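Local coordinates for protein RavO (Legionella pneumophila subsp. pneumophila, PDB 6DM4) that binds phosphotyrosine peptides, including one from human Shc1, through its SH2 domain, the part given here, at the interface of chains A and B. Numbering follows the deposited sequence. Chains: chain A/B, RavO.

Contact 1: the interface of chains A and B. Residues chain A 13, 18, 20, 43; chain B 10, 13-14.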
ATOM      1  N   PHE A  13      -1.640   3.136  -1.692  1.00 32.62           N
ATOM      2  CA  PHE A  13      -2.373   2.327  -0.725  1.00 30.62           C
ATOM      3  C   PHE A  13      -2.705   3.083   0.555  1.00 31.64           C
ATOM      4  O   PHE A  13      -3.627   2.675   1.273  1.00 29.11           O
ATOM      5  CB  PHE A  13      -1.583   1.063  -0.390  1.00 31.03           C
ATOM      6  CG  PHE A  13      -1.486   0.090  -1.533  1.00 32.63           C
ATOM      7  CD1 PHE A  13      -2.433   0.089  -2.543  1.00 33.11           C
ATOM      8  CD2 PHE A  13      -0.447  -0.827  -1.594  1.00 37.03           C
ATOM      9  CE1 PHE A  13      -2.343  -0.807  -3.596  1.00 35.52           C
ATOM     10  CE2 PHE A  13      -0.351  -1.728  -2.644  1.00 37.79           C
ATOM     11  CZ  PHE A  13      -1.298  -1.719  -3.646  1.00 36.46           C
ATOM     12  N   TYR A  18      -8.259   4.609  -1.913  1.00 28.13           N
ATOM     13  CA  TYR A  18      -8.003   3.186  -2.101  1.00 28.73           C
ATOM     14  C   TYR A  18      -8.893   2.355  -1.183  1.00 30.98           C
ATOM     15  O   TYR A  18      -8.887   2.545   0.036  1.00 29.08           O
ATOM     16  CB  TYR A  18      -6.536   2.847  -1.846  1.00 30.18           C
ATOM     17  CG  TYR A  18      -6.226   1.422  -2.232  1.00 29.59           C
ATOM     18  CD1 TYR A  18      -6.101   1.063  -3.569  1.00 31.29           C
ATOM     19  CD2 TYR A  18      -6.109   0.428  -1.270  1.00 27.72           C
ATOM     20  CE1 TYR A  18      -5.841  -0.243  -3.937  1.00 30.72           C
ATOM     21  CE2 TYR A  18      -5.849  -0.879  -1.628  1.00 29.69           C
ATOM     22  CZ  TYR A  18      -5.720  -1.208  -2.964  1.00 30.31           C
ATOM     23  OH  TYR A  18      -5.461  -2.508  -3.334  1.00 32.52           O
ATOM     24  N   GLU A  20      -9.426  -1.279   0.016  1.00 29.14           N
ATOM     25  CA  GLU A  20      -8.831  -2.611   0.052  1.00 31.47           C
ATOM     26  C   GLU A  20      -9.867  -3.725   0.134  1.00 34.07           C
ATOM     27  O   GLU A  20      -9.546  -4.871  -0.199  1.00 37.04           O
ATOM     28  CB  GLU A  20      -7.855  -2.735   1.228  1.00 34.19           C
ATOM     29  CG  GLU A  20      -8.491  -2.625   2.601  1.00 39.25           C
ATOM     30  CD  GLU A  20      -8.475  -1.208   3.140  1.00 42.65           C
ATOM     31  OE1 GLU A  20      -8.500  -0.260   2.324  1.00 42.35           O
ATOM     32  OE2 GLU A  20      -8.426  -1.045   4.378  1.00 44.75           O
ATOM     33  N   TRP A  43      -7.710  -2.959  -5.878  1.00 32.19           N
ATOM     34  CA  TRP A  43      -6.824  -3.997  -6.386  1.00 37.32           C
ATOM     35  C   TRP A  43      -7.423  -4.600  -7.658  1.00 37.12           C
ATOM     36  O   TRP A  43      -8.535  -5.129  -7.637  1.00 36.38           O
ATOM     37  CB  TRP A  43      -6.616  -5.051  -5.303  1.00 39.99           C
ATOM     38  CG  TRP A  43      -5.557  -6.087  -5.566  1.00 43.62           C
ATOM     39  CD1 TRP A  43      -5.763  -7.372  -5.972  1.00 46.96           C
ATOM     40  CD2 TRP A  43      -4.138  -5.944  -5.393  1.00 44.69           C
ATOM     41  NE1 TRP A  43      -4.569  -8.034  -6.076  1.00 49.73           N
ATOM     42  CE2 TRP A  43      -3.553  -7.180  -5.734  1.00 47.70           C
ATOM     43  CE3 TRP A  43      -3.304  -4.890  -5.001  1.00 42.81           C
ATOM     44  CZ2 TRP A  43      -2.175  -7.393  -5.689  1.00 49.07           C
ATOM     45  CZ3 TRP A  43      -1.936  -5.103  -4.957  1.00 43.41           C
ATOM     46  CH2 TRP A  43      -1.385  -6.344  -5.299  1.00 47.05           C
TER
ATOM     47  N   GLU B  10       0.413  -4.339   0.502  1.00 38.06           N
ATOM     48  CA  GLU B  10      -0.885  -3.677   0.522  1.00 38.09           C
ATOM     49  C   GLU B  10      -1.538  -3.795   1.893  1.00 34.93           C
ATOM     50  O   GLU B  10      -2.107  -2.821   2.401  1.00 34.85           O
ATOM     51  CB  GLU B  10      -1.797  -4.267  -0.550  1.00 43.63           C
ATOM     52  CG  GLU B  10      -3.026  -3.426  -0.855  1.00 45.66           C
ATOM     53  CD  GLU B  10      -4.286  -4.256  -0.892  1.00 51.10           C
ATOM     54  OE1 GLU B  10      -5.157  -4.035  -1.755  1.00 54.92           O
ATOM     55  OE2 GLU B  10      -4.408  -5.130  -0.020  1.00 51.65           O
ATOM     56  N   PHE B  13       0.426  -1.215   4.166  1.00 23.94           N
ATOM     57  CA  PHE B  13       0.290   0.203   3.838  1.00 25.75           C
ATOM     58  C   PHE B  13      -1.117   0.738   4.098  1.00 28.80           C
ATOM     59  O   PHE B  13      -1.278   1.918   4.436  1.00 28.45           O
ATOM     60  CB  PHE B  13       0.675   0.433   2.382  1.00 28.21           C
ATOM     61  CG  PHE B  13       2.150   0.337   2.129  1.00 28.92           C
ATOM     62  CD1 PHE B  13       3.052   0.540   3.158  1.00 28.85           C
ATOM     63  CD2 PHE B  13       2.632   0.048   0.866  1.00 34.30           C
ATOM     64  CE1 PHE B  13       4.419   0.457   2.930  1.00 32.06           C
ATOM     65  CE2 PHE B  13       4.004  -0.032   0.628  1.00 36.68           C
ATOM     66  CZ  PHE B  13       4.893   0.171   1.665  1.00 34.93           C
ATOM     67  N   VAL B  14      -2.151  -0.086   3.899  1.00 30.19           N
ATOM     68  CA  VAL B  14      -3.516   0.406   4.091  1.00 31.63           C
ATOM     69  C   VAL B  14      -3.888   0.485   5.563  1.00 30.41           C
ATOM     70  O   VAL B  14      -4.867   1.159   5.912  1.00 32.74           O
ATOM     71  CB  VAL B  14      -4.569  -0.463   3.376  1.00 33.00           C
ATOM     72  CG1 VAL B  14      -4.288  -0.577   1.881  1.00 32.76           C
ATOM     73  CG2 VAL B  14      -4.653  -1.835   4.025  1.00 33.49           C
TER
HETATM   74  O   HOH W   1      -7.499  -5.741  -2.089  1.00 44.80           O

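Contact 2: the interface of chains A and B. Residues chain A 3, 6-7; chain B 9, 13, 43, 56.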
ATOM      1  N   GLU A   3      13.698  -0.140  -5.673  1.00 90.11           N
ATOM      2  CA  GLU A   3      12.623  -0.194  -4.692  1.00 83.25           C
ATOM      3  C   GLU A   3      11.584   0.896  -4.910  1.00 73.73           C
ATOM      4  O   GLU A   3      10.701   1.080  -4.063  1.00 68.22           O
ATOM      5  CB  GLU A   3      13.193  -0.100  -3.273  1.00 89.07           C
ATOM      6  CG  GLU A   3      13.656   1.295  -2.872  1.00 93.60           C
ATOM      7  CD  GLU A   3      14.302   1.314  -1.499  1.00 99.85           C
ATOM      8  OE1 GLU A   3      14.779   0.250  -1.051  1.00103.29           O
ATOM      9  OE2 GLU A   3      14.330   2.392  -0.866  1.00101.53           O
ATOM     10  N   TYR A   6       7.789   0.139  -4.459  1.00 51.76           N
ATOM     11  CA  TYR A   6       7.169   0.137  -3.139  1.00 50.93           C
ATOM     12  C   TYR A   6       6.809   1.546  -2.687  1.00 48.59           C
ATOM     13  O   TYR A   6       5.825   1.729  -1.966  1.00 46.35           O
ATOM     14  CB  TYR A   6       8.091  -0.541  -2.129  1.00 57.33           C
ATOM     15  CG  TYR A   6       8.465  -1.947  -2.527  1.00 61.31           C
ATOM     16  CD1 TYR A   6       7.510  -2.957  -2.559  1.00 59.96           C
ATOM     17  CD2 TYR A   6       9.767  -2.263  -2.884  1.00 67.54           C
ATOM     18  CE1 TYR A   6       7.849  -4.245  -2.927  1.00 63.56           C
ATOM     19  CE2 TYR A   6      10.113  -3.547  -3.255  1.00 71.01           C
ATOM     20  CZ  TYR A   6       9.151  -4.533  -3.274  1.00 68.80           C
ATOM     21  OH  TYR A   6       9.498  -5.813  -3.642  1.00 72.59           O
ATOM     22  N   LYS A   7       7.578   2.552  -3.107  1.00 50.30           N
ATOM     23  CA  LYS A   7       7.216   3.921  -2.759  1.00 51.48           C
ATOM     24  C   LYS A   7       5.969   4.370  -3.515  1.00 46.29           C
ATOM     25  O   LYS A   7       5.137   5.103  -2.966  1.00 43.58           O
ATOM     26  CB  LYS A   7       8.385   4.867  -3.026  1.00 58.75           C
ATOM     27  CG  LYS A   7       9.648   4.529  -2.246  1.00 66.97           C
ATOM     28  CD  LYS A   7       9.345   4.232  -0.784  1.00 69.73           C
ATOM     29  CE  LYS A   7       8.891   5.473  -0.026  1.00 71.32           C
ATOM     30  NZ  LYS A   7       8.319   5.100   1.296  1.00 71.55           N
TER
ATOM     31  N   MET B   9       2.457  -6.102   1.157  1.00 38.23           N
ATOM     32  CA  MET B   9       2.699  -4.670   1.300  1.00 37.07           C
ATOM     33  C   MET B   9       1.398  -3.882   1.278  1.00 35.93           C
ATOM     34  O   MET B   9       1.269  -2.865   1.970  1.00 32.42           O
ATOM     35  CB  MET B   9       3.647  -4.188   0.201  1.00 41.21           C
ATOM     36  CG  MET B   9       5.079  -4.703   0.338  1.00 46.41           C
ATOM     37  SD  MET B   9       5.814  -4.390   1.960  1.00 46.39           S
ATOM     38  CE  MET B   9       5.577  -5.963   2.738  1.00 47.65           C
ATOM     39  N   PHE B  13       0.426  -1.215   4.166  1.00 23.94           N
ATOM     40  CA  PHE B  13       0.290   0.203   3.838  1.00 25.75           C
ATOM     41  C   PHE B  13      -1.117   0.738   4.098  1.00 28.80           C
ATOM     42  O   PHE B  13      -1.278   1.918   4.436  1.00 28.45           O
ATOM     43  CB  PHE B  13       0.675   0.433   2.382  1.00 28.21           C
ATOM     44  CG  PHE B  13       2.150   0.337   2.129  1.00 28.92           C
ATOM     45  CD1 PHE B  13       3.052   0.540   3.158  1.00 28.85           C
ATOM     46  CD2 PHE B  13       2.632   0.048   0.866  1.00 34.30           C
ATOM     47  CE1 PHE B  13       4.419   0.457   2.930  1.00 32.06           C
ATOM     48  CE2 PHE B  13       4.004  -0.032   0.628  1.00 36.68           C
ATOM     49  CZ  PHE B  13       4.893   0.171   1.665  1.00 34.93           C
ATOM     50  N   TRP B  43       8.147   3.426   7.397  1.00 27.10           N
ATOM     51  CA  TRP B  43       9.153   3.014   6.426  1.00 27.14           C
ATOM     52  C   TRP B  43      10.517   2.982   7.104  1.00 27.25           C
ATOM     53  O   TRP B  43      10.983   4.002   7.616  1.00 29.72           O
ATOM     54  CB  TRP B  43       9.149   3.985   5.243  1.00 29.63           C
ATOM     55  CG  TRP B  43      10.040   3.586   4.089  1.00 30.80           C
ATOM     56  CD1 TRP B  43      11.200   4.194   3.706  1.00 31.66           C
ATOM     57  CD2 TRP B  43       9.829   2.505   3.170  1.00 31.21           C
ATOM     58  NE1 TRP B  43      11.728   3.556   2.607  1.00 31.59           N
ATOM     59  CE2 TRP B  43      10.907   2.515   2.259  1.00 33.36           C
ATOM     60  CE3 TRP B  43       8.837   1.528   3.028  1.00 33.69           C
ATOM     61  CZ2 TRP B  43      11.020   1.587   1.222  1.00 34.94           C
ATOM     62  CZ3 TRP B  43       8.954   0.601   1.997  1.00 34.16           C
ATOM     63  CH2 TRP B  43      10.037   0.641   1.110  1.00 36.09           C
ATOM     64  N   VAL B  56      12.119  -5.855   2.007  1.00 33.68           N
ATOM     65  CA  VAL B  56      11.545  -4.542   2.277  1.00 32.15           C
ATOM     66  C   VAL B  56      11.413  -4.407   3.785  1.00 30.42           C
ATOM     67  O   VAL B  56      10.838  -5.282   4.447  1.00 29.82           O
ATOM     68  CB  VAL B  56      10.185  -4.373   1.576  1.00 34.49           C
ATOM     69  CG1 VAL B  56       9.514  -3.070   1.997  1.00 33.99           C
ATOM     70  CG2 VAL B  56      10.368  -4.399   0.074  1.00 37.26           C
TER
HETATM   71  O   HOH W   2      14.172   4.265   1.221  0.50 29.70           O

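Contact 1: the interface of chains A and B
A:Phe13 lies flat against the side chain of B:Glu10. The B:Glu10 methylene carbon CG sits over the middle of the phenyl ring, 3.5 Å from its centroid, a CH-pi contact. Two more carbons of the glutamate, CA and CB, reach the CD2-CE2 side of the same ring. The B:Glu10 chain crosses the phenyl group at about a right angle, and the carboxylate plane is turned 83° from the ring. CG of B:Glu10 points away from the backbone N (chi1 -165°), and a bend at the next bond carries the carboxylate past the ring towards A:Tyr18.

There the carboxylate oxygen OE1 arrives at the edge of the tyrosine ring, in its plane, beside the phenol OH. The modelled separation is too short to be real, so the detail of this polar meeting is doubtful. The carboxylate stands steeply to the tyrosine ring. The A:Tyr18 ring is backed within its own chain by A:Phe13, whose CD1 lies 3.5 Å above the plane, over the centre. A water links B:Glu10 OE1, the same doubtfully placed oxygen, to the backbone carbonyl O of A:Glu20, 2.9 Å from each.

B:Val14 covers the other end of the patch with its two methyl groups. CG1 rests against the A:Phe13 carbonyl O at 3.4 Å and faces CD2 of A:Tyr18 at 3.8 Å. CG2 turns to the carboxylate of A:Glu20, with its CD 4.0 Å away. That glutamate is folded back at chi2 (-93°), which brings its carboxylate alongside the valine. Between the helices, the CB atoms of A:Phe13 and B:Phe13 meet at 3.6 Å.

The patch joins the C-terminal ends of helices 4-13 and the loops that follow them. It helps hold together the two-fold pair seen in the crystal, though the structure alone does not show that RavO is a dimer in solution.

Contact 2: the interface of chains A and B
A:Lys7 places its amine over one face of the B:Trp43 indole. This is a cation-pi contact with both rings of the indole. NZ is 3.6 Å from the centroid of the five-membered ring and 4.0 Å from that of the six-membered ring. It therefore sits nearer the pyrrole part. The lysine chain is bent at chi2 and chi3 (-46° and -69°), which lays its outer half across the indole. The indole would be expected to stabilise a positive charge on the amine.

The apolar contacts continue along the same helix, 4-13 of chain A. CD of A:Lys7 packs on B:Trp43 CZ2 at 3.7 Å, on the same face as NZ, above the benzo rim. CB of A:Tyr6 touches the far corner of that part, CH2, at 4.0 Å. The phenol ring of A:Tyr6 turns to B:Val56, at the start of strand 56-63. Methyl CG2 of the valine lies over the ring face, displaced towards the rim on the CE2 side, in a CH-pi contact. A:Tyr6 CE2 is 3.4 Å from B:Val56 CG2. CG of B:Met9 lies near CD1 of A:Tyr6. CE2 of B:Phe13 comes within 3.6 Å of the A:Tyr6 carbonyl O, which lies well out of the ring plane.

A polar link runs through water at the indole edge. The water lies in the plane of the B:Trp43 ring and also meets the carboxylate of A:Glu3, a poorly ordered residue whose position is less certain. The indole NE1-H points straight at this water, with NE1 of B:Trp43 2.9 Å from its oxygen and an angle of 179° at the hydrogen.

The centres of the C-alpha atoms of contact 1 and contact 2 lie about 12 Å apart. B:Phe13 belongs to both: its CB side serves contact 1, and the CE2 side of its ring serves contact 2. Helix 4-13 runs through both patches in each chain. Contact 1 takes its C-terminal end, whereas contact 2 uses the N-terminal half of the chain A helix against strands and the helix of chain B. The two-fold symmetry repeats each contact with the chains exchanged. The two helices 4-13 thus appear to lie at the centre of the pairing, and each also reaches strand residues of the partner.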